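Local coordinates for ferrichrome ABC transporter substrate-binding protein (Staphylococcus pseudintermedius, PDB 5FLY), which probably binds iron(III)-ferrichrome outside the cell and hands the siderophore to its ABC transporter for iron uptake, at residues 40-54 against 60-72. Residues are numbered along the deposited sequence; the frame is centred on the assembly and turned at random.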
ATOM      1  N   LYS A  40      -7.129 -11.427   4.318  1.00  8.98           N
ATOM      2  CA  LYS A  40      -6.822 -12.771   3.807  1.00  7.88           C
ATOM      3  C   LYS A  40      -5.674 -13.401   4.613  1.00  9.24           C
ATOM      4  O   LYS A  40      -5.701 -14.587   4.961  1.00  6.84           O
ATOM      5  CB  LYS A  40      -6.460 -12.691   2.328  1.00  8.44           C
ATOM      6  CG  LYS A  40      -5.829 -13.943   1.727  1.00 10.29           C
ATOM      7  CD  LYS A  40      -6.715 -15.146   1.811  1.00 11.88           C
ATOM      8  CE  LYS A  40      -5.986 -16.416   1.316  1.00 15.54           C
ATOM      9  NZ  LYS A  40      -6.825 -17.645   1.494  1.00 17.53           N
ATOM     10  N   TYR A  41      -4.682 -12.587   4.940  1.00  8.38           N
ATOM     11  CA  TYR A  41      -3.523 -13.056   5.693  1.00  8.29           C
ATOM     12  C   TYR A  41      -3.958 -13.588   7.055  1.00  8.41           C
ATOM     13  O   TYR A  41      -3.339 -14.501   7.621  1.00 10.09           O
ATOM     14  CB  TYR A  41      -2.514 -11.918   5.851  1.00  7.53           C
ATOM     15  CG  TYR A  41      -1.141 -12.327   6.302  1.00  8.34           C
ATOM     16  CD1 TYR A  41      -0.205 -12.789   5.387  1.00  9.63           C
ATOM     17  CD2 TYR A  41      -0.771 -12.238   7.635  1.00  9.59           C
ATOM     18  CE1 TYR A  41       1.058 -13.153   5.797  1.00 11.51           C
ATOM     19  CE2 TYR A  41       0.496 -12.590   8.051  1.00 11.00           C
ATOM     20  CZ  TYR A  41       1.403 -13.058   7.125  1.00 12.35           C
ATOM     21  OH  TYR A  41       2.673 -13.408   7.522  1.00 14.74           O
ATOM     22  N   LEU A  42      -5.040 -13.013   7.559  1.00  7.10           N
ATOM     23  CA  LEU A  42      -5.630 -13.400   8.838  1.00  8.18           C
ATOM     24  C   LEU A  42      -6.740 -14.449   8.702  1.00  8.07           C
ATOM     25  O   LEU A  42      -7.433 -14.752   9.685  1.00  7.88           O
ATOM     26  CB  LEU A  42      -6.176 -12.162   9.561  1.00  9.12           C
ATOM     27  CG  LEU A  42      -5.136 -11.146  10.058  1.00  7.75           C
ATOM     28  CD1 LEU A  42      -5.831  -9.895  10.537  1.00  7.57           C
ATOM     29  CD2 LEU A  42      -4.277 -11.737  11.178  1.00  8.10           C
ATOM     30  N   ASP A  43      -6.871 -15.025   7.502  1.00  8.50           N
ATOM     31  CA  ASP A  43      -7.865 -16.052   7.189  1.00  9.91           C
ATOM     32  C   ASP A  43      -9.273 -15.590   7.536  1.00  9.27           C
ATOM     33  O   ASP A  43     -10.079 -16.356   8.076  1.00 10.06           O
ATOM     34  CB  ASP A  43      -7.572 -17.369   7.919  1.00 12.16           C
ATOM     35  CG  ASP A  43      -8.395 -18.532   7.375  1.00 19.47           C
ATOM     36  OD1 ASP A  43      -8.651 -18.569   6.146  1.00 20.28           O
ATOM     37  OD2 ASP A  43      -8.796 -19.405   8.175  1.00 24.69           O
ATOM     38  N   ALA A  44      -9.567 -14.334   7.209  1.00  7.47           N
ATOM     39  CA  ALA A  44     -10.916 -13.804   7.375  1.00  8.33           C
ATOM     40  C   ALA A  44     -11.931 -14.513   6.481  1.00  9.44           C
ATOM     41  O   ALA A  44     -11.592 -15.066   5.419  1.00  8.39           O
ATOM     42  CB  ALA A  44     -10.935 -12.318   7.084  1.00  9.61           C
ATOM     43  N   ASN A  45     -13.192 -14.474   6.906  1.00  8.39           N
ATOM     44  CA  ASN A  45     -14.273 -15.096   6.145  1.00  9.64           C
ATOM     45  C   ASN A  45     -14.740 -14.198   4.999  1.00  9.08           C
ATOM     46  O   ASN A  45     -15.808 -13.571   5.061  1.00  8.97           O
ATOM     47  CB  ASN A  45     -15.435 -15.438   7.081  1.00 11.00           C
ATOM     48  CG  ASN A  45     -15.033 -16.443   8.164  1.00 11.35           C
ATOM     49  OD1 ASN A  45     -14.419 -17.476   7.866  1.00 11.46           O
ATOM     50  ND2 ASN A  45     -15.354 -16.138   9.421  1.00  9.95           N
ATOM     51  N   ILE A  46     -13.950 -14.155   3.933  1.00  8.28           N
ATOM     52  CA  ILE A  46     -14.212 -13.251   2.819  1.00  7.75           C
ATOM     53  C   ILE A  46     -15.010 -13.966   1.736  1.00 10.13           C
ATOM     54  O   ILE A  46     -14.618 -15.054   1.272  1.00 11.66           O
ATOM     55  CB  ILE A  46     -12.902 -12.712   2.212  1.00  7.60           C
ATOM     56  CG1 ILE A  46     -12.109 -11.918   3.259  1.00  8.20           C
ATOM     57  CG2 ILE A  46     -13.191 -11.869   0.959  1.00  8.38           C
ATOM     58  CD1 ILE A  46     -10.694 -11.575   2.844  1.00  9.29           C
ATOM     59  N   VAL A  47     -16.132 -13.372   1.337  1.00 10.12           N
ATOM     60  CA  VAL A  47     -16.986 -13.955   0.308  1.00  8.90           C
ATOM     61  C   VAL A  47     -17.055 -13.127  -0.973  1.00  9.07           C
ATOM     62  O   VAL A  47     -17.630 -13.561  -1.958  1.00 10.19           O
ATOM     63  CB  VAL A  47     -18.432 -14.176   0.821  1.00  9.13           C
ATOM     64  CG1 VAL A  47     -18.452 -15.215   1.943  1.00  9.02           C
ATOM     65  CG2 VAL A  47     -19.071 -12.867   1.283  1.00 10.49           C
ATOM     66  N   GLY A  48     -16.480 -11.931  -0.970  1.00  8.49           N
ATOM     67  CA  GLY A  48     -16.407 -11.128  -2.184  1.00  8.63           C
ATOM     68  C   GLY A  48     -15.244 -10.182  -2.048  1.00  8.36           C
ATOM     69  O   GLY A  48     -14.956  -9.733  -0.942  1.00  8.14           O
ATOM     70  N   VAL A  49     -14.568  -9.897  -3.153  1.00  8.39           N
ATOM     71  CA  VAL A  49     -13.435  -8.975  -3.122  1.00  8.17           C
ATOM     72  C   VAL A  49     -13.402  -8.157  -4.414  1.00  8.33           C
ATOM     73  O   VAL A  49     -13.750  -8.651  -5.491  1.00  8.58           O
ATOM     74  CB  VAL A  49     -12.092  -9.738  -2.899  1.00  8.06           C
ATOM     75  CG1 VAL A  49     -11.773 -10.677  -4.056  1.00  8.11           C
ATOM     76  CG2 VAL A  49     -10.951  -8.758  -2.646  1.00  8.57           C
ATOM     77  N   SER A  50     -12.995  -6.899  -4.290  1.00  9.89           N
ATOM     78  CA  SER A  50     -12.809  -6.032  -5.451  1.00 10.46           C
ATOM     79  C   SER A  50     -12.052  -6.738  -6.566  1.00 11.16           C
ATOM     80  O   SER A  50     -11.048  -7.418  -6.310  1.00 10.04           O
ATOM     81  CB  SER A  50     -12.052  -4.773  -5.058  1.00 12.05           C
ATOM     82  OG  SER A  50     -11.654  -4.066  -6.217  1.00 15.25           O
ATOM     83  N   ASP A  51     -12.504  -6.571  -7.804  1.00 13.39           N
ATOM     84  CA  ASP A  51     -11.814  -7.222  -8.903  1.00 14.55           C
ATOM     85  C   ASP A  51     -10.447  -6.568  -9.142  1.00 11.70           C
ATOM     86  O   ASP A  51      -9.653  -7.075  -9.939  1.00 11.73           O
ATOM     87  CB  ASP A  51     -12.666  -7.226 -10.187  1.00 16.28           C
ATOM     88  CG  ASP A  51     -12.999  -5.837 -10.704  1.00 20.34           C
ATOM     89  OD1 ASP A  51     -12.362  -4.844 -10.311  1.00 20.67           O
ATOM     90  OD2 ASP A  51     -13.919  -5.762 -11.547  1.00 23.77           O
ATOM     91  N   GLN A  52     -10.153  -5.473  -8.438  1.00 11.87           N
ATOM     92  CA  GLN A  52      -8.843  -4.843  -8.574  1.00 13.02           C
ATOM     93  C   GLN A  52      -7.722  -5.736  -8.048  1.00 12.43           C
ATOM     94  O   GLN A  52      -6.568  -5.556  -8.424  1.00 14.74           O
ATOM     95  CB  GLN A  52      -8.805  -3.496  -7.848  1.00 15.26           C
ATOM     96  CG  GLN A  52      -9.573  -2.409  -8.559  1.00 18.45           C
ATOM     97  CD  GLN A  52      -9.373  -1.056  -7.899  1.00 20.98           C
ATOM     98  OE1 GLN A  52      -8.350  -0.383  -8.107  1.00 22.74           O
ATOM     99  NE2 GLN A  52     -10.339  -0.656  -7.092  1.00 22.11           N
ATOM    100  N   VAL A  53      -8.034  -6.695  -7.177  1.00  9.24           N
ATOM    101  CA  VAL A  53      -6.966  -7.535  -6.632  1.00  7.83           C
ATOM    102  C   VAL A  53      -6.338  -8.395  -7.724  1.00 10.23           C
ATOM    103  O   VAL A  53      -5.179  -8.790  -7.623  1.00 12.40           O
ATOM    104  CB  VAL A  53      -7.449  -8.456  -5.470  1.00 10.02           C
ATOM    105  CG1 VAL A  53      -7.996  -7.616  -4.310  1.00 12.66           C
ATOM    106  CG2 VAL A  53      -8.471  -9.476  -5.923  1.00  9.13           C
ATOM    107  N   ASP A  54      -7.082  -8.652  -8.793  1.00 11.13           N
ATOM    108  CA  ASP A  54      -6.561  -9.496  -9.859  1.00 11.67           C
ATOM    109  C   ASP A  54      -5.485  -8.805 -10.685  1.00 12.77           C
ATOM    110  O   ASP A  54      -4.754  -9.474 -11.421  1.00 14.47           O
ATOM    111  CB  ASP A  54      -7.696  -9.968 -10.754  1.00 11.01           C
ATOM    112  CG  ASP A  54      -8.411 -11.186 -10.176  1.00 14.39           C
ATOM    113  OD1 ASP A  54      -7.876 -11.787  -9.215  1.00 15.99           O
ATOM    114  OD2 ASP A  54      -9.497 -11.537 -10.690  1.00 17.73           O
ATOM    115  N   ALA A  60      -3.635 -11.620  -6.618  1.00 11.31           N
ATOM    116  CA  ALA A  60      -4.446 -12.462  -7.496  1.00 11.88           C
ATOM    117  C   ALA A  60      -4.363 -13.927  -7.088  1.00 14.28           C
ATOM    118  O   ALA A  60      -5.371 -14.629  -7.073  1.00 15.34           O
ATOM    119  CB  ALA A  60      -4.020 -12.290  -8.968  1.00 12.60           C
ATOM    120  N   LYS A  61      -3.170 -14.391  -6.737  1.00 15.76           N
ATOM    121  CA  LYS A  61      -3.010 -15.801  -6.393  1.00 15.77           C
ATOM    122  C   LYS A  61      -3.664 -16.127  -5.044  1.00 13.58           C
ATOM    123  O   LYS A  61      -3.971 -17.279  -4.778  1.00 15.15           O
ATOM    124  CB  LYS A  61      -1.532 -16.195  -6.377  1.00 18.26           C
ATOM    125  CG  LYS A  61      -0.692 -15.366  -5.480  1.00 21.82           C
ATOM    126  CD  LYS A  61       0.723 -15.918  -5.352  1.00 26.24           C
ATOM    127  CE  LYS A  61       1.591 -14.962  -4.527  1.00 26.84           C
ATOM    128  NZ  LYS A  61       0.874 -14.413  -3.316  1.00 22.41           N
ATOM    129  N   GLN A  62      -3.881 -15.122  -4.199  1.00 11.74           N
ATOM    130  CA  GLN A  62      -4.521 -15.344  -2.900  1.00 11.23           C
ATOM    131  C   GLN A  62      -6.054 -15.352  -2.940  1.00 12.10           C
ATOM    132  O   GLN A  62      -6.679 -15.720  -1.939  1.00 12.40           O
ATOM    133  CB  GLN A  62      -4.078 -14.275  -1.894  1.00 11.02           C
ATOM    134  CG  GLN A  62      -2.578 -14.233  -1.623  1.00 12.30           C
ATOM    135  CD  GLN A  62      -2.015 -15.566  -1.171  1.00 15.34           C
ATOM    136  OE1 GLN A  62      -0.870 -15.901  -1.484  1.00 20.17           O
ATOM    137  NE2 GLN A  62      -2.806 -16.331  -0.415  1.00 13.39           N
ATOM    138  N   PHE A  63      -6.648 -14.929  -4.062  1.00 11.53           N
ATOM    139  CA  PHE A  63      -8.094 -14.734  -4.146  1.00 11.19           C
ATOM    140  C   PHE A  63      -8.732 -15.522  -5.298  1.00 13.56           C
ATOM    141  O   PHE A  63      -9.822 -15.183  -5.776  1.00 11.76           O
ATOM    142  CB  PHE A  63      -8.405 -13.231  -4.278  1.00 10.82           C
ATOM    143  CG  PHE A  63      -8.242 -12.477  -2.986  1.00 10.43           C
ATOM    144  CD1 PHE A  63      -9.179 -12.609  -1.974  1.00 10.53           C
ATOM    145  CD2 PHE A  63      -7.137 -11.672  -2.763  1.00 11.78           C
ATOM    146  CE1 PHE A  63      -9.021 -11.932  -0.780  1.00  9.99           C
ATOM    147  CE2 PHE A  63      -6.982 -11.005  -1.562  1.00 10.53           C
ATOM    148  CZ  PHE A  63      -7.930 -11.138  -0.574  1.00 10.04           C
ATOM    149  N   LYS A  64      -8.064 -16.593  -5.725  1.00 20.15           N
ATOM    150  CA  LYS A  64      -8.520 -17.367  -6.880  1.00 20.47           C
ATOM    151  C   LYS A  64      -9.920 -17.947  -6.680  1.00 19.78           C
ATOM    152  O   LYS A  64     -10.682 -18.066  -7.630  1.00 23.24           O
ATOM    153  CB  LYS A  64      -7.543 -18.505  -7.191  1.00 21.44           C
ATOM    154  CG  LYS A  64      -6.273 -18.057  -7.900  1.00 24.91           C
ATOM    155  CD  LYS A  64      -5.271 -19.210  -8.085  1.00 28.83           C
ATOM    156  CE  LYS A  64      -5.839 -20.348  -8.934  1.00 30.72           C
ATOM    157  NZ  LYS A  64      -6.267 -19.903 -10.293  1.00 32.24           N
ATOM    158  N   ASP A  65     -10.260 -18.303  -5.446  1.00 21.89           N
ATOM    159  CA  ASP A  65     -11.541 -18.959  -5.196  1.00 25.72           C
ATOM    160  C   ASP A  65     -12.547 -18.041  -4.508  1.00 25.53           C
ATOM    161  O   ASP A  65     -13.519 -18.513  -3.920  1.00 27.52           O
ATOM    162  CB  ASP A  65     -11.308 -20.226  -4.378  1.00 29.59           C
ATOM    163  CG  ASP A  65     -10.447 -21.248  -5.123  1.00 35.07           C
ATOM    164  OD1 ASP A  65     -10.693 -21.476  -6.330  1.00 36.76           O
ATOM    165  OD2 ASP A  65      -9.521 -21.820  -4.504  1.00 37.41           O
ATOM    166  N   VAL A  66     -12.318 -16.732  -4.605  1.00 17.07           N
ATOM    167  CA  VAL A  66     -13.240 -15.731  -4.062  1.00 15.07           C
ATOM    168  C   VAL A  66     -13.915 -14.951  -5.186  1.00 13.92           C
ATOM    169  O   VAL A  66     -13.257 -14.503  -6.135  1.00 13.66           O
ATOM    170  CB  VAL A  66     -12.513 -14.737  -3.119  1.00 13.08           C
ATOM    171  CG1 VAL A  66     -13.482 -13.708  -2.568  1.00 12.53           C
ATOM    172  CG2 VAL A  66     -11.832 -15.473  -1.990  1.00 13.63           C
ATOM    173  N   ASP A  67     -15.231 -14.788  -5.079  1.00 12.62           N
ATOM    174  CA  ASP A  67     -15.983 -13.992  -6.041  1.00 12.64           C
ATOM    175  C   ASP A  67     -15.437 -12.579  -6.169  1.00 12.09           C
ATOM    176  O   ASP A  67     -15.157 -11.915  -5.159  1.00 11.38           O
ATOM    177  CB  ASP A  67     -17.453 -13.912  -5.648  1.00 14.69           C
ATOM    178  CG  ASP A  67     -18.279 -15.033  -6.252  1.00 20.98           C
ATOM    179  OD1 ASP A  67     -17.701 -16.106  -6.556  1.00 24.60           O
ATOM    180  OD2 ASP A  67     -19.500 -14.835  -6.426  1.00 22.82           O
ATOM    181  N   LYS A  68     -15.319 -12.120  -7.407  1.00 12.84           N
ATOM    182  CA  LYS A  68     -14.804 -10.790  -7.693  1.00 15.52           C
ATOM    183  C   LYS A  68     -15.956  -9.830  -7.910  1.00 15.62           C
ATOM    184  O   LYS A  68     -16.979 -10.202  -8.502  1.00 16.64           O
ATOM    185  CB  LYS A  68     -13.898 -10.793  -8.929  1.00 19.55           C
ATOM    186  CG  LYS A  68     -12.717 -11.751  -8.844  1.00 19.39           C
ATOM    187  CD  LYS A  68     -11.911 -11.541  -7.579  1.00 17.02           C
ATOM    188  CE  LYS A  68     -10.642 -12.359  -7.582  1.00 17.29           C
ATOM    189  NZ  LYS A  68     -10.833 -13.788  -7.935  1.00 16.77           N
ATOM    190  N   VAL A  69     -15.783  -8.602  -7.436  1.00 13.65           N
ATOM    191  CA  VAL A  69     -16.834  -7.586  -7.512  1.00 12.78           C
ATOM    192  C   VAL A  69     -16.361  -6.339  -8.260  1.00 13.55           C
ATOM    193  O   VAL A  69     -15.275  -5.825  -8.009  1.00 14.33           O
ATOM    194  CB  VAL A  69     -17.308  -7.183  -6.098  1.00 12.95           C
ATOM    195  CG1 VAL A  69     -18.504  -6.244  -6.178  1.00 12.74           C
ATOM    196  CG2 VAL A  69     -17.662  -8.413  -5.284  1.00 14.92           C
ATOM    197  N   GLY A  70     -17.194  -5.847  -9.172  1.00 14.53           N
ATOM    198  CA  GLY A  70     -16.953  -4.564  -9.827  1.00 15.43           C
ATOM    199  C   GLY A  70     -17.095  -3.378  -8.883  1.00 15.28           C
ATOM    200  O   GLY A  70     -17.933  -3.395  -8.000  1.00 16.61           O
ATOM    201  N   ALA A  71     -16.285  -2.336  -9.077  1.00 28.65           N
ATOM    202  CA  ALA A  71     -16.168  -1.233  -8.109  1.00 30.22           C
ATOM    203  C   ALA A  71     -17.497  -0.577  -7.734  1.00 29.81           C
ATOM    204  O   ALA A  71     -17.654  -0.066  -6.622  1.00 32.62           O
ATOM    205  CB  ALA A  71     -15.220  -0.159  -8.650  1.00 30.21           C
ATOM    206  N   GLU A  72     -18.437  -0.565  -8.670  1.00 16.67           N
ATOM    207  CA  GLU A  72     -19.732   0.063  -8.434  1.00 17.76           C
ATOM    208  C   GLU A  72     -20.882  -0.932  -8.427  1.00 18.21           C
ATOM    209  O   GLU A  72     -22.044  -0.526  -8.420  1.00 18.61           O
ATOM    210  CB  GLU A  72     -20.008   1.124  -9.497  1.00 22.45           C
ATOM    211  CG  GLU A  72     -18.948   2.213  -9.585  1.00 26.91           C
ATOM    212  CD  GLU A  72     -19.324   3.322 -10.554  1.00 30.72           C
ATOM    213  OE1 GLU A  72     -20.330   3.175 -11.291  1.00 30.22           O
ATOM    214  OE2 GLU A  72     -18.615   4.353 -10.571  1.00 34.62           O
TER
HETATM  215  O   HOH W   1      -8.744 -16.732  -0.479  1.00 23.57           O
HETATM  216  O   HOH W   2     -16.804 -16.119  -3.094  1.00 23.11           O
HETATM  217  O   HOH W   3      -7.798 -14.116  -8.125  1.00 22.93           O
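V49 covers one face of the F63 ring: its CG2 stands 4.3 Å from the ring centroid and 14° off the normal, a CH-pi contact offset toward the rim. I46 CD1 reaches the ring edge near its plane, while K40 CB, from helix 36-41, and V53 CG2 approach obliquely. F63 sits in the link from helix 57-62 to strand 68-69 of a beta-alpha-beta unit and packs its ring against V49 and I46 of the unit's first strand, 46-50; strand 68-69 is outermost in the parallel sheet of this class III solute-binding protein. A36 of helix 36-41 also touches F63. Parallel pairing is established by three backbone bonds: V49 N to D67 O, V69 N to V49 O (2.8 Å) and D51 N to V69 O. V49 sets CG1 between its backbone N and carbonyl carbon (chi1 64°), where it meets V66 CG1 at 3.8 Å and lies alongside K68 CD at 3.6 Å. Bends at chi2 and chi4 bring K68 NZ back to the preceding type I turn, F63 to V66. There NZ donates to F63 O (2.8 Å) from above the carbonyl plane and to V66 O nearly end-on, while V66 N reaches F63 O from the other face. The ammonium thereby ties down both ends of the turn; its salt bridge to D54 OD1 is long, at 3.8 Å, and probably adds less. At the sheet border, water 2 links V47 O with D67 N, and the D67 carboxylate pairs with K76. Water 3 bridges the 3-10 segment and helix 57-62, donating to D54 OD1 and to A60 O while accepting from K68 NZ at 3.1 Å.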